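Long-range contacts in oxidoreductase (Methanosarcina mazei, PDB 3KA7), which binds flavin-adenine dinucleotide and probably acts as a flavin-dependent oxidoreductase of the amine oxidoreductase family: residues A16-K21 with K70-S75; A66-E71 with L414-V419. One frame throughout, in Å; residues are numbered along the deposited sequence.

How the contacts relate
Contacts 1 and 2 lie about 9 Å apart, centre to centre, on the same side of the chain's centre, and both use helix 64-71, sharing Lys70 and Glu71. Contact 1 joins the C-terminal end of that helix to helix 10-21, which comes earlier in the chain, three strands before; contact 2 joins its body to helix 408-421, which comes last in the chain. The two also touch directly: Ala74 N probably bonds to Leu69 O (2.8 Å), and Arg18 CB packs on Phe68 CZ (3.8 Å). Helix 64-71 thus connects the first helix of the FAD-binding, Rossmann-type part with the helix that closes the chain.

Contact 1: residues A16-K21 with K70-S75; sequences AARLSK and KEVEAS
The backbones of Arg18 and Val72 approach to 6.0 Å between their CA atoms, where the last turns of helix 10-21 pass the end of helix 64-71. The latter stops in a Schellman motif: Glu73, at positive phi (60°), is its C-prime residue, and the pattern pairs Glu73 N with Lys70 O and, probably, Ala74 N with Leu69 O. Val72, the first residue to leave helical geometry, is buried and supplies the apolar centre of the contact. Its CG1 rests on the backbone of helix 10-21, 3.8 Å from Arg18 CA, while its CG2 lies 4.3 Å from Ala17 CB. Arg18 CB lies 4.1 Å from Val72 CG1, and the bend at chi2 (73°) brings CD equally near that methyl; only the aliphatic part of this side chain packs here. Its NE stays 6.2 Å from Glu71 OE1, too far for a salt bridge, although the opposite charges may attract weakly.

Helix 10-21 follows strand 2-6 and the glycine-rich turn in the manner of a Rossmann-type FAD-binding fold. On another part of its surface Ala17 meets Leu202 and Ile206 of helix 195-208, so this small side chain touches two structural elements. Lys21, exposed to solvent, reaches across the helix end. Its CD passes Val72 CA, and CE comes 3.5 Å from Glu71 O, where the positive charge would probably suit the carbonyl-rich end of helix 64-71. The chain is extended as far as CE; the bend at chi4 (60°) then turns the ammonium aside to Glu73. The two side chains meet at about a right angle in a salt bridge whose hydrogen bond is weak, with Lys21 NZ 3.2 Å from Glu73 OE1.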
loop_
_atom_site.group_PDB
_atom_site.type_symbol
_atom_site.label_atom_id
_atom_site.label_comp_id
_atom_site.label_asym_id
_atom_site.label_seq_id
_atom_site.Cartn_x
_atom_site.Cartn_y
_atom_site.Cartn_z
ATOM N N ALA A 16 2.375 -18.257 -2.914
ATOM C CA ALA A 16 2.209 -19.402 -3.816
ATOM C C ALA A 16 3.426 -19.575 -4.718
ATOM O O ALA A 16 3.892 -20.715 -4.950
ATOM C CB ALA A 16 0.933 -19.244 -4.647
ATOM N N ALA A 17 3.941 -18.461 -5.234
ATOM C CA ALA A 17 5.127 -18.502 -6.105
ATOM C C ALA A 17 6.329 -19.082 -5.361
ATOM O O ALA A 17 6.995 -19.993 -5.867
ATOM C CB ALA A 17 5.449 -17.122 -6.664
ATOM N N ARG A 18 6.599 -18.584 -4.153
ATOM C CA ARG A 18 7.733 -19.093 -3.381
ATOM C C ARG A 18 7.540 -20.543 -2.921
ATOM O O ARG A 18 8.471 -21.349 -2.989
ATOM C CB ARG A 18 8.029 -18.192 -2.174
ATOM C CG ARG A 18 9.200 -18.683 -1.319
ATOM C CD ARG A 18 10.524 -18.439 -2.023
ATOM N NE ARG A 18 11.610 -19.215 -1.428
ATOM C CZ ARG A 18 11.900 -20.470 -1.767
ATOM N NH1 ARG A 18 11.189 -21.095 -2.704
ATOM N NH2 ARG A 18 12.903 -21.102 -1.176
ATOM N N LEU A 19 6.349 -20.877 -2.441
ATOM C CA LEU A 19 6.095 -22.240 -1.957
ATOM C C LEU A 19 6.181 -23.285 -3.068
ATOM O O LEU A 19 6.674 -24.397 -2.852
ATOM C CB LEU A 19 4.735 -22.347 -1.261
ATOM C CG LEU A 19 4.647 -21.646 0.086
ATOM C CD1 LEU A 19 3.189 -21.605 0.518
ATOM C CD2 LEU A 19 5.530 -22.329 1.137
ATOM N N SER A 20 5.689 -22.936 -4.250
ATOM C CA SER A 20 5.748 -23.873 -5.378
ATOM C C SER A 20 7.192 -24.079 -5.850
ATOM O O SER A 20 7.601 -25.189 -6.192
ATOM C CB SER A 20 4.842 -23.422 -6.524
ATOM O OG SER A 20 5.284 -22.223 -7.114
ATOM N N LYS A 21 7.964 -23.005 -5.867
ATOM C CA LYS A 21 9.380 -23.112 -6.198
ATOM C C LYS A 21 10.112 -23.955 -5.158
ATOM O O LYS A 21 11.060 -24.691 -5.470
ATOM C CB LYS A 21 9.992 -21.725 -6.253
ATOM C CG LYS A 21 11.378 -21.695 -6.862
ATOM C CD LYS A 21 11.949 -20.302 -6.788
ATOM C CE LYS A 21 13.461 -20.345 -6.898
ATOM N NZ LYS A 21 13.868 -20.954 -8.184
ATOM N N LYS A 70 12.646 -11.233 -8.147
ATOM C CA LYS A 70 13.880 -11.857 -8.646
ATOM C C LYS A 70 14.157 -13.216 -7.986
ATOM O O LYS A 70 14.635 -14.152 -8.642
ATOM C CB LYS A 70 15.079 -10.923 -8.453
ATOM C CG LYS A 70 15.032 -9.667 -9.304
ATOM C CD LYS A 70 16.351 -8.890 -9.185
ATOM C CE LYS A 70 16.367 -7.668 -10.094
ATOM N NZ LYS A 70 17.598 -6.844 -9.862
ATOM N N GLU A 71 13.865 -13.336 -6.695
ATOM C CA GLU A 71 14.095 -14.596 -5.986
ATOM C C GLU A 71 13.272 -15.769 -6.515
ATOM O O GLU A 71 13.728 -16.925 -6.486
ATOM C CB GLU A 71 13.857 -14.416 -4.493
ATOM C CG GLU A 71 14.927 -13.546 -3.837
ATOM C CD GLU A 71 14.684 -13.311 -2.357
ATOM O OE1 GLU A 71 13.511 -13.327 -1.915
ATOM O OE2 GLU A 71 15.673 -13.094 -1.631
ATOM N N VAL A 72 12.056 -15.481 -6.977
ATOM C CA VAL A 72 11.190 -16.522 -7.541
ATOM C C VAL A 72 11.288 -16.549 -9.064
ATOM O O VAL A 72 10.531 -17.248 -9.744
ATOM C CB VAL A 72 9.719 -16.390 -7.076
ATOM C CG1 VAL A 72 9.625 -16.554 -5.550
ATOM C CG2 VAL A 72 9.116 -15.066 -7.535
ATOM N N GLU A 73 12.234 -15.779 -9.592
ATOM C CA GLU A 73 12.475 -15.730 -11.033
ATOM C C GLU A 73 11.270 -15.260 -11.821
ATOM O O GLU A 73 11.025 -15.730 -12.941
ATOM C CB GLU A 73 12.929 -17.095 -11.550
ATOM C CG GLU A 73 14.321 -17.476 -11.097
ATOM C CD GLU A 73 14.772 -18.792 -11.689
ATOM O OE1 GLU A 73 14.340 -19.852 -11.183
ATOM O OE2 GLU A 73 15.558 -18.767 -12.663
ATOM N N ALA A 74 10.506 -14.335 -11.248
ATOM C CA ALA A 74 9.421 -13.724 -11.989
ATOM C C ALA A 74 10.041 -12.689 -12.910
ATOM O O ALA A 74 11.072 -12.091 -12.587
ATOM C CB ALA A 74 8.410 -13.084 -11.046
ATOM N N SER A 75 9.433 -12.494 -14.067
ATOM C CA SER A 75 9.980 -11.585 -15.047
ATOM C C SER A 75 9.054 -10.396 -15.251
ATOM O O SER A 75 7.955 -10.540 -15.770
ATOM C CB SER A 75 10.185 -12.327 -16.366
ATOM O OG SER A 75 10.595 -11.431 -17.374
#

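Contact 2: residues A66-E71 with L414-V419; sequences ACFLKE and LGVMSV
Phe68 packs against Val416 and Met417 of helix 408-421; the axes of the two short helical segments come within 11.0 Å, at 45°. The contact is apolar helix packing, with no hydrogen bond across it. Along Phe68, CB lies 4.1 Å from CE of Met417, present here as selenomethionine. The bond from CA to CB points toward helix 408-421, and CG stands anti to the backbone N (chi1 -155°). CD1 meets Met417 CG at 3.6 Å, close to the ring plane, so this methylene sits at the ring's edge. Farther out, CE1 touches Val416 CG1 at 3.6 Å, and CZ, at the tip, lies equally near that methyl.

Met417 runs past the ring in the opposite direction, extended beyond CG. Its terminal CE consequently arrives beside helix 64-71, 3.9 Å from Phe68 N and 4.4 Å from Cys67 CB. The same methyl has Glu71 OE1 3.7 Å away, a van der Waals approach to a carboxylate in which the two side chains cross at about a right angle. An alanine in place of Phe68 would probably open a gap between the helices, leaving Val416 CG1 and Met417 CG without the ring they pack against.

Helix 10-21 adjoins both partners: its Leu14 touches Phe68 and Val416, and Ser15 also meets Val416. Val416, on helix 408-421, thus packs against helices 64-71 and 10-21, its side chain about 4 Å from FAD-binding Gly11, in the first turn of helix 10-21.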
loop_
_atom_site.group_PDB
_atom_site.type_symbol
_atom_site.label_atom_id
_atom_site.label_comp_id
_atom_site.label_asym_id
_atom_site.label_seq_id
_atom_site.Cartn_x
_atom_site.Cartn_y
_atom_site.Cartn_z
ATOM N N ALA A 66 10.503 -6.089 -5.331
ATOM C CA ALA A 66 11.323 -6.320 -6.513
ATOM C C ALA A 66 12.286 -7.459 -6.246
ATOM O O ALA A 66 12.528 -8.303 -7.119
ATOM C CB ALA A 66 12.084 -5.051 -6.913
ATOM N N CYS A 67 12.830 -7.497 -5.034
ATOM C CA CYS A 67 13.751 -8.568 -4.665
ATOM C C CYS A 67 13.062 -9.932 -4.627
ATOM O O CYS A 67 13.593 -10.925 -5.133
ATOM C CB CYS A 67 14.386 -8.267 -3.316
ATOM S SG CYS A 67 15.455 -6.827 -3.391
ATOM N N PHE A 68 11.877 -9.982 -4.021
ATOM C CA PHE A 68 11.078 -11.217 -4.011
ATOM C C PHE A 68 10.857 -11.740 -5.431
ATOM O O PHE A 68 11.015 -12.940 -5.705
ATOM C CB PHE A 68 9.721 -10.951 -3.348
ATOM C CG PHE A 68 9.075 -12.182 -2.743
ATOM C CD1 PHE A 68 8.958 -12.316 -1.361
ATOM C CD2 PHE A 68 8.565 -13.192 -3.557
ATOM C CE1 PHE A 68 8.340 -13.438 -0.801
ATOM C CE2 PHE A 68 7.955 -14.315 -3.000
ATOM C CZ PHE A 68 7.848 -14.437 -1.615
ATOM N N LEU A 69 10.481 -10.833 -6.331
ATOM C CA LEU A 69 10.234 -11.198 -7.717
ATOM C C LEU A 69 11.474 -11.821 -8.372
ATOM O O LEU A 69 11.364 -12.819 -9.083
ATOM C CB LEU A 69 9.757 -9.983 -8.510
ATOM C CG LEU A 69 8.354 -9.474 -8.124
ATOM C CD1 LEU A 69 7.981 -8.169 -8.847
ATOM C CD2 LEU A 69 7.327 -10.539 -8.419
ATOM N N LYS A 70 12.646 -11.233 -8.147
ATOM C CA LYS A 70 13.880 -11.857 -8.646
ATOM C C LYS A 70 14.157 -13.216 -7.986
ATOM O O LYS A 70 14.635 -14.152 -8.642
ATOM C CB LYS A 70 15.079 -10.923 -8.453
ATOM C CG LYS A 70 15.032 -9.667 -9.304
ATOM C CD LYS A 70 16.351 -8.890 -9.185
ATOM C CE LYS A 70 16.367 -7.668 -10.094
ATOM N NZ LYS A 70 17.598 -6.844 -9.862
ATOM N N GLU A 71 13.865 -13.336 -6.695
ATOM C CA GLU A 71 14.095 -14.596 -5.986
ATOM C C GLU A 71 13.272 -15.769 -6.515
ATOM O O GLU A 71 13.728 -16.925 -6.486
ATOM C CB GLU A 71 13.857 -14.416 -4.493
ATOM C CG GLU A 71 14.927 -13.546 -3.837
ATOM C CD GLU A 71 14.684 -13.311 -2.357
ATOM O OE1 GLU A 71 13.511 -13.327 -1.915
ATOM O OE2 GLU A 71 15.673 -13.094 -1.631
ATOM N N LEU A 414 7.766 -8.065 2.851
ATOM C CA LEU A 414 8.547 -8.384 4.052
ATOM C C LEU A 414 7.830 -9.414 4.906
ATOM O O LEU A 414 8.443 -10.353 5.405
ATOM C CB LEU A 414 8.839 -7.121 4.864
ATOM C CG LEU A 414 9.853 -6.165 4.239
ATOM C CD1 LEU A 414 9.849 -4.806 4.945
ATOM C CD2 LEU A 414 11.248 -6.782 4.250
ATOM N N GLY A 415 6.523 -9.239 5.070
ATOM C CA GLY A 415 5.723 -10.206 5.826
ATOM C C GLY A 415 5.736 -11.602 5.213
ATOM O O GLY A 415 5.901 -12.591 5.923
ATOM N N VAL A 416 5.560 -11.698 3.898
ATOM C CA VAL A 416 5.578 -13.003 3.243
ATOM C C VAL A 416 6.950 -13.647 3.445
ATOM O O VAL A 416 7.038 -14.829 3.762
ATOM C CB VAL A 416 5.249 -12.911 1.729
ATOM C CG1 VAL A 416 5.414 -14.268 1.055
ATOM C CG2 VAL A 416 3.827 -12.382 1.520
HETATM N N MSE A 417 8.013 -12.855 3.299
HETATM C CA MSE A 417 9.373 -13.375 3.502
HETATM C C MSE A 417 9.523 -13.951 4.908
HETATM O O MSE A 417 10.142 -14.996 5.102
HETATM C CB MSE A 417 10.411 -12.275 3.280
HETATM C CG MSE A 417 10.543 -11.815 1.837
HETATM SE SE MSE A 417 11.732 -10.271 1.742
HETATM C CE MSE A 417 12.213 -10.345 -0.152
ATOM N N SER A 418 8.941 -13.272 5.891
ATOM C CA SER A 418 9.008 -13.734 7.281
ATOM C C SER A 418 8.356 -15.106 7.464
ATOM O O SER A 418 8.913 -16.003 8.110
ATOM C CB SER A 418 8.368 -12.699 8.211
ATOM O OG SER A 418 8.307 -13.192 9.535
ATOM N N VAL A 419 7.176 -15.274 6.879
ATOM C CA VAL A 419 6.469 -16.545 6.924
ATOM C C VAL A 419 7.271 -17.640 6.233
ATOM O O VAL A 419 7.419 -18.747 6.762
ATOM C CB VAL A 419 5.092 -16.422 6.271
ATOM C CG1 VAL A 419 4.482 -17.780 6.025
ATOM C CG2 VAL A 419 4.182 -15.558 7.142
#